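Local coordinates for protein endonuclease 2 (Arabidopsis thaliana, PDB 4CXP) that cleaves RNA and single-stranded DNA, and less efficiently double-stranded DNA, into 5'-phosphorylated products with the help of three divalent metal ions, at residues A[16-19]-A[20-23]. Residues are numbered along the deposited sequence; the frame is centred on the assembly and turned at random.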
loop_
_atom_site.group_PDB
_atom_site.type_symbol
_atom_site.label_atom_id
_atom_site.label_comp_id
_atom_site.label_asym_id
_atom_site.label_seq_id
_atom_site.Cartn_x
_atom_site.Cartn_y
_atom_site.Cartn_z
ATOM N N ARG A 16 12.709 1.688 10.206
ATOM C CA ARG A 16 11.988 1.496 11.466
ATOM C C ARG A 16 12.090 0.059 11.974
ATOM O O ARG A 16 11.447 -0.295 12.951
ATOM C CB ARG A 16 10.530 1.899 11.309
ATOM C CG ARG A 16 10.344 3.378 11.058
ATOM C CD ARG A 16 8.872 3.722 10.921
ATOM N NE ARG A 16 8.152 3.597 12.180
ATOM C CZ ARG A 16 8.182 4.501 13.140
ATOM N NH1 ARG A 16 8.852 5.641 12.988
ATOM N NH2 ARG A 16 7.512 4.270 14.245
ATOM N N LEU A 17 12.906 -0.777 11.353
ATOM C CA LEU A 17 13.058 -2.148 11.807
ATOM C C LEU A 17 13.915 -2.195 13.063
ATOM O O LEU A 17 14.893 -1.457 13.206
ATOM C CB LEU A 17 13.702 -2.993 10.718
ATOM C CG LEU A 17 12.895 -3.125 9.429
ATOM C CD1 LEU A 17 13.636 -4.000 8.445
ATOM C CD2 LEU A 17 11.494 -3.643 9.692
ATOM N N ASP A 18 13.562 -3.112 13.948
ATOM C CA ASP A 18 14.396 -3.450 15.084
ATOM C C ASP A 18 15.516 -4.373 14.636
ATOM O O ASP A 18 15.570 -4.798 13.484
ATOM C CB ASP A 18 13.571 -3.964 16.256
ATOM C CG ASP A 18 12.888 -5.280 16.011
ATOM O OD1 ASP A 18 13.346 -6.058 15.170
ATOM O OD2 ASP A 18 11.852 -5.544 16.689
ATOM N N GLU A 19 16.461 -4.643 15.523
ATOM C CA GLU A 19 17.649 -5.356 15.097
ATOM C C GLU A 19 17.331 -6.752 14.551
ATOM O O GLU A 19 17.890 -7.154 13.530
ATOM C CB GLU A 19 18.695 -5.374 16.197
ATOM C CG GLU A 19 20.040 -5.936 15.746
ATOM C CD GLU A 19 20.875 -5.058 14.807
ATOM O OE1 GLU A 19 20.449 -3.999 14.339
ATOM O OE2 GLU A 19 22.026 -5.453 14.548
ATOM N N THR A 20 16.432 -7.490 15.198
ATOM C CA THR A 20 16.112 -8.831 14.713
ATOM C C THR A 20 15.451 -8.814 13.337
ATOM O O THR A 20 15.745 -9.650 12.488
ATOM C CB THR A 20 15.293 -9.663 15.723
ATOM O OG1 THR A 20 14.149 -8.959 16.164
ATOM C CG2 THR A 20 16.130 -9.957 16.925
ATOM N N ALA A 21 14.559 -7.859 13.106
ATOM C CA ALA A 21 13.921 -7.753 11.803
ATOM C C ALA A 21 14.911 -7.249 10.758
ATOM O O ALA A 21 14.888 -7.694 9.621
ATOM C CB ALA A 21 12.698 -6.869 11.866
ATOM N N ALA A 22 15.757 -6.295 11.120
ATOM C CA ALA A 22 16.746 -5.784 10.179
ATOM C C ALA A 22 17.660 -6.913 9.701
ATOM O O ALA A 22 18.008 -6.995 8.521
ATOM C CB ALA A 22 17.563 -4.656 10.801
ATOM N N LYS A 23 18.053 -7.777 10.637
ATOM C CA LYS A 23 18.901 -8.916 10.338
ATOM C C LYS A 23 18.195 -9.902 9.404
ATOM O O LYS A 23 18.765 -10.336 8.413
ATOM C CB LYS A 23 19.338 -9.589 11.645
ATOM C CG LYS A 23 20.246 -10.793 11.445
ATOM C CD LYS A 23 20.857 -11.231 12.763
ATOM C CE LYS A 23 21.849 -12.357 12.568
ATOM N NZ LYS A 23 21.170 -13.663 12.346
HETATM O O HOH W 1 11.961 -8.338 14.994
HETATM O O HOH W 2 13.144 -8.099 18.370
#
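Asp18 caps the N-terminus of helix 19-28 by reaching forward with its carboxylate to the first turn, where OD1 accepts from Ala21 N at 3.0 Å. The bond is nearly straight, with an N-H...O angle of 164°, and the amide meets OD1 almost along the axis of its C-O bond. Asp18 CG sits between its own backbone N and carbonyl carbon (chi1 66°), a rotation that swings the carboxylate over the start of the helix. The Thr20 side chain slants across that of Asp18, its OG1 3.2 Å from OD1, and two waters link the pair. One accepts from Thr20 OG1 and donates to Asp18 OD1 at 2.7 Å; the other donates to OG1 and, weakly, to OD2. The helix then begins with the backbone hydrogen bonds Ala22 N to Asp18 O (2.8 Å) and Lys23 N to Glu19 O. Leu17 lies alongside this turn, its CD2 4.1 Å from Ala21 CB and its CB close to Ala22 CB, while Asn259 of helix 233-262 touches both Leu17 and Ala21. Were Asp18 replaced by alanine, Ala21 N would probably lose its side-chain acceptor and the water links to Thr20 OG1 would lack their second end. A carboxylate here is also likely to interact favourably with the helix dipole, so electrostatics probably add to the capping hydrogen bond at this surface turn.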